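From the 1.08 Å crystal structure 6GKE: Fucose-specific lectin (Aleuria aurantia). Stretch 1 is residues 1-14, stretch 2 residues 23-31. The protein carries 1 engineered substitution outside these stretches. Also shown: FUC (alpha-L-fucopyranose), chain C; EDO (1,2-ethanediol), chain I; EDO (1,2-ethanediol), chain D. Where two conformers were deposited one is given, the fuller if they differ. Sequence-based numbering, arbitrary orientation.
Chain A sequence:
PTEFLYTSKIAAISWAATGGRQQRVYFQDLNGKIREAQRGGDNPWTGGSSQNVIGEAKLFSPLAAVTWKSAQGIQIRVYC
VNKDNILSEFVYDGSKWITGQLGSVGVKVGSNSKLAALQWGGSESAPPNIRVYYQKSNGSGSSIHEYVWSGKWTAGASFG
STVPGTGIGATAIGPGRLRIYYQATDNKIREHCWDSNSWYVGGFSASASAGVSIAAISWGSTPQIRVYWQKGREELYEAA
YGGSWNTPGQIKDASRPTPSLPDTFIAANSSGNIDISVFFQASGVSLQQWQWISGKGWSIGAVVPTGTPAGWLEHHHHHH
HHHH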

# COMPACT_ATOMS: atom_id res chain seq x y z
N PRO A 1 7.00 6.30 -6.77
CA PRO A 1 5.77 5.56 -6.53
C PRO A 1 5.11 5.18 -7.86
O PRO A 1 5.51 5.66 -8.92
CB PRO A 1 4.88 6.50 -5.71
CG PRO A 1 5.36 7.87 -6.08
CD PRO A 1 6.82 7.71 -6.42
N THR A 2 4.10 4.31 -7.77
CA THR A 2 3.35 3.86 -8.93
C THR A 2 1.86 3.98 -8.65
O THR A 2 1.45 4.39 -7.56
CB THR A 2 3.70 2.42 -9.32
OG1 THR A 2 3.00 1.55 -8.43
CG2 THR A 2 5.19 2.14 -9.30
N GLU A 3 1.06 3.57 -9.63
CA GLU A 3 -0.39 3.61 -9.49
C GLU A 3 -0.95 2.21 -9.15
O GLU A 3 -2.15 2.02 -9.15
CB GLU A 3 -1.00 4.24 -10.73
CG GLU A 3 -0.52 5.67 -10.91
CD GLU A 3 -0.98 6.35 -12.19
OE1 GLU A 3 -1.01 5.68 -13.24
OE2 GLU A 3 -1.30 7.55 -12.11
N PHE A 4 -0.07 1.26 -8.82
CA PHE A 4 -0.48 -0.09 -8.41
C PHE A 4 -1.04 -0.03 -6.99
O PHE A 4 -0.33 0.33 -6.06
CB PHE A 4 0.75 -1.00 -8.48
CG PHE A 4 0.57 -2.49 -8.36
CD1 PHE A 4 -0.66 -3.13 -8.36
CD2 PHE A 4 1.71 -3.28 -8.29
CE1 PHE A 4 -0.74 -4.52 -8.29
CE2 PHE A 4 1.63 -4.66 -8.20
CZ PHE A 4 0.40 -5.28 -8.21
N LEU A 5 -2.31 -0.41 -6.82
CA LEU A 5 -2.92 -0.41 -5.50
C LEU A 5 -2.24 -1.45 -4.62
O LEU A 5 -2.14 -2.63 -4.97
CB LEU A 5 -4.41 -0.71 -5.66
CG LEU A 5 -5.23 -0.82 -4.38
CD1 LEU A 5 -5.38 0.54 -3.71
CD2 LEU A 5 -6.59 -1.43 -4.70
N TYR A 6 -1.80 -1.03 -3.43
CA TYR A 6 -1.17 -1.95 -2.49
C TYR A 6 -2.22 -2.94 -1.99
O TYR A 6 -3.28 -2.52 -1.52
CB TYR A 6 -0.53 -1.20 -1.33
CG TYR A 6 -0.02 -2.08 -0.22
CD1 TYR A 6 0.90 -3.08 -0.46
CD2 TYR A 6 -0.47 -1.90 1.08
CE1 TYR A 6 1.38 -3.88 0.56
CE2 TYR A 6 0.01 -2.69 2.12
CZ TYR A 6 0.93 -3.69 1.85
OH TYR A 6 1.38 -4.45 2.89
N THR A 7 -1.89 -4.23 -2.09
CA THR A 7 -2.76 -5.39 -1.79
C THR A 7 -3.86 -5.57 -2.85
O THR A 7 -4.80 -6.33 -2.64
CB THR A 7 -3.32 -5.43 -0.35
OG1 THR A 7 -4.37 -4.49 -0.13
CG2 THR A 7 -2.23 -5.24 0.69
N SER A 8 -3.67 -4.96 -4.03
CA SER A 8 -4.42 -5.38 -5.21
C SER A 8 -4.27 -6.88 -5.41
O SER A 8 -3.17 -7.43 -5.27
CB SER A 8 -3.91 -4.66 -6.43
OG SER A 8 -4.55 -5.09 -7.62
N LYS A 9 -5.34 -7.53 -5.87
CA LYS A 9 -5.19 -8.86 -6.42
C LYS A 9 -4.58 -8.74 -7.82
O LYS A 9 -4.48 -7.66 -8.39
CB LYS A 9 -6.51 -9.62 -6.38
CG LYS A 9 -6.91 -10.08 -4.98
CD LYS A 9 -7.41 -8.99 -4.05
CE LYS A 9 -8.12 -9.58 -2.85
NZ LYS A 9 -8.59 -8.53 -1.91
N ILE A 10 -4.14 -9.89 -8.34
CA ILE A 10 -3.46 -9.98 -9.62
C ILE A 10 -4.08 -11.14 -10.39
O ILE A 10 -4.44 -12.15 -9.80
CB ILE A 10 -1.94 -10.18 -9.45
CG1 ILE A 10 -1.33 -9.17 -8.48
CG2 ILE A 10 -1.24 -10.16 -10.79
CD1 ILE A 10 0.10 -9.49 -8.09
N ALA A 11 -4.18 -11.02 -11.71
CA ALA A 11 -4.55 -12.15 -12.57
C ALA A 11 -3.65 -12.12 -13.80
O ALA A 11 -3.24 -11.06 -14.24
CB ALA A 11 -6.01 -12.08 -12.96
N ALA A 12 -3.35 -13.30 -14.34
CA ALA A 12 -2.40 -13.39 -15.44
C ALA A 12 -2.78 -14.52 -16.40
O ALA A 12 -3.27 -15.56 -15.98
CB ALA A 12 -1.01 -13.59 -14.91
N ILE A 13 -2.46 -14.29 -17.67
CA ILE A 13 -2.70 -15.25 -18.75
C ILE A 13 -1.49 -15.25 -19.69
O ILE A 13 -0.69 -14.31 -19.72
CB ILE A 13 -3.99 -14.92 -19.53
CG1 ILE A 13 -3.95 -13.50 -20.10
CG2 ILE A 13 -5.23 -15.17 -18.67
CD1 ILE A 13 -5.09 -13.14 -21.02
N SER A 14 -1.38 -16.32 -20.48
CA SER A 14 -0.29 -16.49 -21.42
C SER A 14 -0.77 -17.39 -22.55
O SER A 14 -1.56 -18.31 -22.32
CB SER A 14 0.91 -17.10 -20.71
OG SER A 14 2.05 -17.22 -21.55
N GLN A 23 1.83 -12.55 -23.07
CA GLN A 23 1.34 -12.55 -21.71
C GLN A 23 0.50 -11.29 -21.48
O GLN A 23 0.80 -10.22 -22.03
CB GLN A 23 2.48 -12.53 -20.69
CG GLN A 23 3.37 -13.76 -20.74
CD GLN A 23 4.43 -13.66 -19.67
OE1 GLN A 23 4.16 -13.85 -18.48
NE2 GLN A 23 5.64 -13.35 -20.09
N ARG A 24 -0.51 -11.42 -20.63
CA ARG A 24 -1.23 -10.26 -20.11
C ARG A 24 -1.34 -10.43 -18.60
O ARG A 24 -1.56 -11.53 -18.11
CB ARG A 24 -2.63 -10.12 -20.71
CG ARG A 24 -2.69 -10.10 -22.23
CD ARG A 24 -2.12 -8.83 -22.84
NE ARG A 24 -2.22 -8.80 -24.29
CZ ARG A 24 -1.31 -9.28 -25.14
NH1 ARG A 24 -0.18 -9.80 -24.69
NH2 ARG A 24 -1.54 -9.24 -26.44
N VAL A 25 -1.19 -9.32 -17.88
CA VAL A 25 -1.37 -9.32 -16.44
C VAL A 25 -2.31 -8.16 -16.10
O VAL A 25 -2.24 -7.09 -16.69
CB VAL A 25 -0.03 -9.29 -15.69
CG1 VAL A 25 0.80 -8.06 -16.00
CG2 VAL A 25 -0.21 -9.45 -14.19
N TYR A 26 -3.21 -8.44 -15.14
CA TYR A 26 -4.27 -7.55 -14.70
C TYR A 26 -4.07 -7.23 -13.23
O TYR A 26 -3.75 -8.11 -12.42
CB TYR A 26 -5.66 -8.19 -14.93
CG TYR A 26 -5.84 -8.53 -16.38
CD1 TYR A 26 -6.18 -7.56 -17.30
CD2 TYR A 26 -5.53 -9.79 -16.86
CE1 TYR A 26 -6.24 -7.83 -18.66
CE2 TYR A 26 -5.59 -10.09 -18.21
CZ TYR A 26 -5.92 -9.10 -19.11
OH TYR A 26 -5.91 -9.38 -20.44
N PHE A 27 -4.25 -5.95 -12.89
CA PHE A 27 -4.09 -5.46 -11.54
C PHE A 27 -5.00 -4.25 -11.38
O PHE A 27 -5.49 -3.70 -12.36
CB PHE A 27 -2.63 -5.11 -11.26
CG PHE A 27 -2.09 -3.97 -12.09
CD1 PHE A 27 -1.54 -4.18 -13.35
CD2 PHE A 27 -2.16 -2.66 -11.63
CE1 PHE A 27 -1.06 -3.12 -14.10
CE2 PHE A 27 -1.69 -1.60 -12.38
CZ PHE A 27 -1.14 -1.83 -13.61
N GLN A 28 -5.19 -3.82 -10.13
CA GLN A 28 -6.04 -2.68 -9.85
C GLN A 28 -5.18 -1.46 -9.53
O GLN A 28 -4.14 -1.56 -8.87
CB GLN A 28 -6.99 -3.00 -8.71
CG GLN A 28 -8.13 -2.02 -8.56
CD GLN A 28 -9.22 -2.57 -7.67
OE1 GLN A 28 -8.94 -3.23 -6.66
NE2 GLN A 28 -10.47 -2.31 -8.04
N ASP A 29 -5.66 -0.30 -9.98
CA ASP A 29 -5.01 0.97 -9.72
C ASP A 29 -5.69 1.68 -8.54
O ASP A 29 -6.66 1.20 -7.94
CB ASP A 29 -4.92 1.82 -10.99
CG ASP A 29 -6.23 2.41 -11.51
OD1 ASP A 29 -7.18 2.54 -10.72
OD2 ASP A 29 -6.26 2.74 -12.72
N LEU A 30 -5.14 2.85 -8.18
CA LEU A 30 -5.60 3.59 -7.00
C LEU A 30 -7.04 4.07 -7.15
O LEU A 30 -7.70 4.33 -6.14
CB LEU A 30 -4.68 4.80 -6.76
CG LEU A 30 -3.21 4.47 -6.53
CD1 LEU A 30 -2.42 5.75 -6.38
CD2 LEU A 30 -3.03 3.59 -5.31
N ASN A 31 -7.51 4.19 -8.40
CA ASN A 31 -8.85 4.66 -8.72
C ASN A 31 -9.85 3.51 -8.81
O ASN A 31 -11.01 3.76 -9.13
CB ASN A 31 -8.86 5.44 -10.03
CG ASN A 31 -8.02 6.70 -9.95
OD1 ASN A 31 -8.09 7.41 -8.95
ND2 ASN A 31 -7.22 6.96 -10.96
C1 FUC C . -3.73 -6.35 -27.33
C2 FUC C . -4.15 -5.57 -26.10
C3 FUC C . -5.58 -5.94 -25.69
C4 FUC C . -5.71 -7.45 -25.55
C5 FUC C . -5.28 -8.11 -26.85
C6 FUC C . -5.34 -9.63 -26.80
O1 FUC C . -4.49 -5.86 -28.42
O2 FUC C . -4.10 -4.17 -26.40
O3 FUC C . -5.94 -5.25 -24.49
O4 FUC C . -4.89 -7.95 -24.49
O5 FUC C . -3.93 -7.74 -27.13
C1 EDO I . 0.09 2.73 -2.44
O1 EDO I . 1.48 2.46 -2.23
C2 EDO I . -0.79 1.72 -3.18
O2 EDO I . -2.14 1.64 -2.60
C1 EDO D . -3.64 0.24 -0.31
O1 EDO D . -3.49 -0.78 0.67
C2 EDO D . -3.29 1.70 0.02
O2 EDO D . -2.66 2.38 -1.12
O HOH W 1 -7.66 -5.80 -6.09

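The contact is an antiparallel pairing of two β-strands, extended beyond its regular part by a looser region in which a serine hydroxyl, a turn and apolar side chains hold the N-terminal segment against the end of the second strand.

The strands run nearly antiparallel, at 169°, and two pairs carry the regular ladder. Ala11 and Tyr26 exchange backbone hydrogen bonds, Ala11 N to Tyr26 O at 3.0 Å and Tyr26 N to Ala11 O at 2.8 Å; Ile13 and Arg24 do the same, with Ile13 N to Arg24 O at 2.9 Å and Arg24 N to Ile13 O at 3.0 Å. Between them, Ala12 and Val25 form a non-hydrogen-bonded pair, where Ala12 CA approaches Arg24 O at 3.4 Å in a CA-H...O contact.

Side chains alternate between the two faces. On one, Ile10, Ala12 and Val25 supply apolar surface, and the branched chains of Ile10 and Val25 meet at CG2 to CG2, 3.6 Å. On the other, the small Ala11 lies beside Tyr26, and Ile13 reaches along the sheet so that its CD1 sits at the edge of the Tyr26 ring, 3.9 Å from Tyr26 OH. Arg24 shares this face. Its aliphatic base packs on Ile13, with Arg24 CB 3.7 Å from Ile13 CG1, while its charged end leads away to the fucose: Arg24 NE donates to FUC O4 at 2.8 Å and Arg24 NH2 to FUC O5 at 2.9 Å. One long side chain thus serves both the sheet and the sugar expected of a fucose-specific lectin.

Beyond the ladder, Ser8 substitutes a side chain for a backbone acceptor. Its OG accepts from Gln28 N at 2.9 Å and donates to Lys9 O at 2.7 Å, a double role suited to a hydroxyl. A water extends the link, accepting from Lys9 N and donating to Gln28 OE1, both at 2.9 Å. The type II turn from Leu5 to Ser8, closed by Ser8 N to Leu5 O at 2.9 Å, reverses the chain, so that Leu5 N also reaches Gln28, donating to its O at 3.0 Å.

Apolar side chains complete this end. Phe4 CE1 lies 3.6 Å from Phe27 CB, and the two rings meet obliquely, their planes at 67°. Leu5 CD1 and Leu30 CD2 approach to 4.2 Å. The bond from Leu30 N to Glu3 O, at 3.3 Å, is weak, but Asp29 CA comes within 3.1 Å of the same Glu3 O.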